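Local coordinates for protein putative nudix hydrolase family member (Chromobacterium violaceum, PDB 3F13) that probably acts as a Nudix-family hydrolase that depends on magnesium, although its substrate has not been established, at residues 75-80 with 120-125; 105-108 with 113-116. All coordinates share one frame; numbering follows the deposited sequence.

Contact 1 (75-80 with 120-125)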
loop_
_atom_site.group_PDB
_atom_site.type_symbol
_atom_site.label_atom_id
_atom_site.label_comp_id
_atom_site.label_asym_id
_atom_site.label_seq_id
_atom_site.Cartn_x
_atom_site.Cartn_y
_atom_site.Cartn_z
ATOM N N PHE B 75 -2.474 -10.031 7.573
ATOM C CA PHE B 75 -3.220 -10.529 8.741
ATOM C C PHE B 75 -2.842 -9.759 9.992
ATOM O O PHE B 75 -1.869 -8.956 9.975
ATOM C CB PHE B 75 -2.933 -12.029 8.982
ATOM C CG PHE B 75 -1.443 -12.395 8.995
ATOM C CD1 PHE B 75 -0.684 -12.247 10.153
ATOM C CD2 PHE B 75 -0.824 -12.906 7.863
ATOM C CE1 PHE B 75 0.705 -12.589 10.178
ATOM C CE2 PHE B 75 0.547 -13.255 7.867
ATOM C CZ PHE B 75 1.314 -13.060 9.041
ATOM N N ASP B 76 -3.581 -10.041 11.068
ATOM C CA ASP B 76 -3.308 -9.452 12.372
ATOM C C ASP B 76 -2.524 -10.496 13.167
ATOM O O ASP B 76 -2.736 -11.700 12.992
ATOM C CB ASP B 76 -4.605 -9.145 13.124
ATOM C CG ASP B 76 -5.558 -8.271 12.329
ATOM O OD1 ASP B 76 -5.107 -7.285 11.692
ATOM O OD2 ASP B 76 -6.773 -8.595 12.313
ATOM N N HIS B 77 -1.628 -10.050 14.044
ATOM C CA HIS B 77 -0.916 -10.955 14.911
ATOM C C HIS B 77 -0.962 -10.317 16.298
ATOM O O HIS B 77 -0.397 -9.239 16.486
ATOM C CB HIS B 77 0.536 -11.059 14.471
ATOM C CG HIS B 77 1.364 -11.939 15.348
ATOM N ND1 HIS B 77 1.406 -13.305 15.197
ATOM C CD2 HIS B 77 2.176 -11.649 16.390
ATOM C CE1 HIS B 77 2.212 -13.823 16.107
ATOM N NE2 HIS B 77 2.688 -12.840 16.848
ATOM N N ILE B 78 -1.653 -10.935 17.256
ATOM C CA ILE B 78 -1.661 -10.346 18.602
ATOM C C ILE B 78 -0.717 -11.084 19.564
ATOM O O ILE B 78 -0.556 -12.294 19.517
ATOM C CB ILE B 78 -3.078 -10.232 19.238
ATOM C CG1 ILE B 78 -3.632 -11.623 19.545
ATOM C CG2 ILE B 78 -4.023 -9.444 18.294
ATOM C CD1 ILE B 78 -4.844 -11.641 20.436
ATOM N N THR B 79 -0.139 -10.320 20.469
ATOM C CA THR B 79 0.687 -10.890 21.533
ATOM C C THR B 79 0.162 -10.289 22.839
ATOM O O THR B 79 -0.807 -9.537 22.822
ATOM C CB THR B 79 2.135 -10.454 21.357
ATOM O OG1 THR B 79 2.257 -9.126 21.866
ATOM C CG2 THR B 79 2.504 -10.458 19.868
ATOM N N PRO B 80 0.830 -10.570 23.973
ATOM C CA PRO B 80 0.208 -10.098 25.211
ATOM C C PRO B 80 0.209 -8.599 25.346
ATOM O O PRO B 80 -0.637 -8.069 26.069
ATOM C CB PRO B 80 1.053 -10.767 26.316
ATOM C CG PRO B 80 1.553 -12.068 25.651
ATOM C CD PRO B 80 1.897 -11.558 24.223
ATOM N N GLY B 120 8.541 -12.154 15.811
ATOM C CA GLY B 120 9.075 -12.046 14.444
ATOM C C GLY B 120 9.078 -13.416 13.773
ATOM O O GLY B 120 8.650 -13.575 12.625
ATOM N N ARG B 121 9.554 -14.436 14.482
ATOM C CA ARG B 121 9.515 -15.787 13.900
ATOM C C ARG B 121 8.105 -16.306 13.683
ATOM O O ARG B 121 7.831 -16.930 12.658
ATOM C CB ARG B 121 10.294 -16.810 14.758
ATOM C CG ARG B 121 10.612 -18.069 13.988
ATOM C CD ARG B 121 11.451 -19.094 14.818
ATOM N NE ARG B 121 12.793 -18.582 15.125
ATOM C CZ ARG B 121 13.889 -18.843 14.420
ATOM N NH1 ARG B 121 13.829 -19.605 13.337
ATOM N NH2 ARG B 121 15.060 -18.332 14.797
ATOM N N ALA B 122 7.216 -16.047 14.639
ATOM C CA ALA B 122 5.824 -16.506 14.568
ATOM C C ALA B 122 5.181 -15.913 13.324
ATOM O O ALA B 122 4.438 -16.593 12.584
ATOM C CB ALA B 122 5.064 -16.029 15.779
ATOM N N ILE B 123 5.456 -14.633 13.103
ATOM C CA ILE B 123 4.807 -13.965 11.967
ATOM C C ILE B 123 5.318 -14.556 10.638
ATOM O O ILE B 123 4.565 -14.757 9.674
ATOM C CB ILE B 123 5.041 -12.428 12.055
ATOM C CG1 ILE B 123 4.179 -11.820 13.181
ATOM C CG2 ILE B 123 4.821 -11.776 10.676
ATOM C CD1 ILE B 123 4.637 -10.414 13.675
ATOM N N LEU B 124 6.615 -14.836 10.563
ATOM C CA LEU B 124 7.176 -15.401 9.338
ATOM C C LEU B 124 6.645 -16.791 9.051
ATOM O O LEU B 124 6.513 -17.181 7.878
ATOM C CB LEU B 124 8.712 -15.428 9.395
ATOM C CG LEU B 124 9.355 -14.067 9.193
ATOM C CD1 LEU B 124 10.860 -14.206 9.370
ATOM C CD2 LEU B 124 8.948 -13.528 7.807
ATOM N N ARG B 125 6.343 -17.561 10.101
ATOM C CA ARG B 125 5.748 -18.878 9.866
ATOM C C ARG B 125 4.371 -18.760 9.192
ATOM O O ARG B 125 4.049 -19.499 8.269
ATOM C CB ARG B 125 5.617 -19.674 11.174
ATOM C CG ARG B 125 6.931 -20.170 11.670
ATOM C CD ARG B 125 6.788 -21.528 12.424
ATOM N NE ARG B 125 8.106 -22.142 12.416
ATOM C CZ ARG B 125 8.958 -22.016 13.413
ATOM N NH1 ARG B 125 10.167 -22.563 13.338
ATOM N NH2 ARG B 125 8.583 -21.354 14.497
#

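Contact 2 (105-108 with 113-116)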
loop_
_atom_site.group_PDB
_atom_site.type_symbol
_atom_site.label_atom_id
_atom_site.label_comp_id
_atom_site.label_asym_id
_atom_site.label_seq_id
_atom_site.Cartn_x
_atom_site.Cartn_y
_atom_site.Cartn_z
ATOM N N ALA B 105 19.628 -7.736 7.916
ATOM C CA ALA B 105 19.955 -9.007 7.272
ATOM C C ALA B 105 18.717 -9.586 6.588
ATOM O O ALA B 105 17.673 -8.944 6.541
ATOM C CB ALA B 105 20.522 -9.999 8.285
ATOM N N LEU B 106 18.849 -10.785 6.037
ATOM C CA LEU B 106 17.797 -11.395 5.237
ATOM C C LEU B 106 17.508 -12.779 5.775
ATOM O O LEU B 106 18.433 -13.529 6.127
ATOM C CB LEU B 106 18.247 -11.506 3.784
ATOM C CG LEU B 106 18.571 -10.156 3.191
ATOM C CD1 LEU B 106 18.980 -10.325 1.731
ATOM C CD2 LEU B 106 17.338 -9.264 3.339
ATOM N N VAL B 107 16.234 -13.130 5.846
ATOM C CA VAL B 107 15.849 -14.424 6.377
ATOM C C VAL B 107 15.216 -15.302 5.284
ATOM O O VAL B 107 14.277 -14.863 4.633
ATOM C CB VAL B 107 14.836 -14.254 7.483
ATOM C CG1 VAL B 107 14.136 -15.587 7.721
ATOM C CG2 VAL B 107 15.504 -13.684 8.738
ATOM N N SER B 108 15.711 -16.531 5.093
ATOM C CA SER B 108 15.222 -17.390 3.978
ATOM C C SER B 108 14.119 -18.373 4.367
ATOM O O SER B 108 13.422 -18.928 3.497
ATOM C CB SER B 108 16.384 -18.149 3.303
ATOM N N ASP B 113 18.422 -20.136 11.386
ATOM C CA ASP B 113 19.363 -20.227 12.507
ATOM C C ASP B 113 19.556 -18.916 13.251
ATOM O O ASP B 113 20.019 -18.872 14.401
ATOM C CB ASP B 113 20.728 -20.632 11.948
ATOM C CG ASP B 113 20.787 -22.085 11.633
ATOM O OD1 ASP B 113 19.997 -22.816 12.288
ATOM O OD2 ASP B 113 21.589 -22.496 10.753
ATOM N N MET B 114 19.236 -17.847 12.553
ATOM C CA MET B 114 19.441 -16.503 13.035
ATOM C C MET B 114 18.641 -16.282 14.302
ATOM O O MET B 114 17.592 -16.911 14.531
ATOM C CB MET B 114 19.063 -15.542 11.890
ATOM C CG MET B 114 18.708 -14.124 12.221
ATOM S SD MET B 114 18.875 -13.126 10.708
ATOM C CE MET B 114 19.129 -14.335 9.427
ATOM N N ASP B 115 19.146 -15.395 15.145
ATOM C CA ASP B 115 18.527 -15.134 16.416
ATOM C C ASP B 115 17.377 -14.141 16.251
ATOM O O ASP B 115 17.548 -12.956 16.481
ATOM C CB ASP B 115 19.568 -14.573 17.377
ATOM C CG ASP B 115 19.123 -14.631 18.818
ATOM O OD1 ASP B 115 17.955 -14.976 19.073
ATOM O OD2 ASP B 115 19.952 -14.329 19.697
ATOM N N LEU B 116 16.204 -14.649 15.870
ATOM C CA LEU B 116 15.017 -13.787 15.712
ATOM C C LEU B 116 14.214 -13.580 16.967
ATOM O O LEU B 116 14.044 -14.485 17.770
ATOM C CB LEU B 116 14.084 -14.381 14.676
ATOM C CG LEU B 116 14.643 -14.515 13.274
ATOM C CD1 LEU B 116 13.512 -15.020 12.365
ATOM C CD2 LEU B 116 15.181 -13.160 12.797
#

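Contact 1 (75-80 with 120-125)
His77 and Ile123 make the main apolar contact between the C-terminal end of strand 70-78 and helix 118-132. A CH-pi interaction dominates: CG1 of Ile123 sits over one face of the imidazole, 3.7 Å from the ring centroid and 15° off the ring normal, displaced toward the CG side, where it lies 3.6 Å from His77 CG. The His77 ring swings out to the helix because its CG is anti to the backbone N (chi1 178°). Ile123 CD1 continues along the same side chain and comes within 3.9 Å of His77 CD2.

Two further apolar contacts flank this one. Ala122 CB approaches His77 CE1 at 3.6 Å, obliquely to the ring, while Phe75 CZ reaches Ile123 CG2 at 4.1 Å. The same Phe75 CZ also lies 3.7 Å from Ile123 O, which is at the ring edge, close to its plane.

No hydrogen bond joins the two segments. One imidazole nitrogen, His77 NE2, is hydrogen-bonded to Glu119 OE1, from the same helix. With its face on Ile123 and NE2 on Glu119, the ring is restrained in rotation, and the nearby carboxylate would be expected to favour a protonated imidazole.

Contact 2 (105-108 with 113-116)
Met114 places its CG anti to the backbone N (chi1 159°) and extends again at chi2, then folds sharply at chi3, which at 9° is nearly eclipsed. This last bend turns the methyl CE back toward strand 103-107, where it meets Val107 and the backbone of Leu106. On the strand, Val107 sets CG1 anti to its backbone N (chi1 163°), which leaves CG2 anti to the carbonyl carbon and presents that methyl to the incoming thioether.

Val107 CG2 is the shared point of contact. Met114 CE lies 3.7 Å from it and Met114 SD 3.9 Å, the two side chains crossing at a slant, while Leu116 CD2 reaches the same methyl at 4.1 Å. One branch of the valine therefore meets both apolar residues of the loop. Ala105, two residues earlier on the strand, adds its CB 4.3 Å from Met114 SD. Leu106 points its side chain away from the loop and takes part through its carbonyl, with Leu106 O 3.5 Å from Met114 CE.

The loop is shaped by an inverse gamma turn centred on Asp115, with a weak backbone bond from Leu116 N to Met114 O (3.0 Å). This turn carries Asp115 outward, where it pairs with Arg38, between two residues that face the strand. Tyr39 touches Ala105, Met114 and Leu116.

No hydrogen bond crosses between the segments; what meets across the contact is mostly apolar side chain. The contact belongs to the connection from an edge of the mixed sheet to the following helix: the chain leaves strand 103-107, doubles back over Val107, and enters helix 118-132 within the alpha/beta/alpha Nudix fold.

How the contacts relate
Both contacts are partly buried and join elements of one sheet to what packs on it, with contact 2 nested inside the chain loop closed by contact 1. Helix 118-132 is common ground: it is one partner in contact 1, and its Leu124 CD1 packs against Val107 CG1 (3.9 Å) and Leu116 CD1 (4.1 Å) of contact 2. Arg121 NH2 also lies 2.9 Å from Met114 O. The end of Ile123 reaches strand 70-78, while Leu124, on another side of the helix, packs by strand 103-107. The two contacts differ in chemistry: 75-80 with 120-125 relies on aromatic rings, one held by a carboxylate, whereas 105-108 with 113-116 uses aliphatic groups and a thioether.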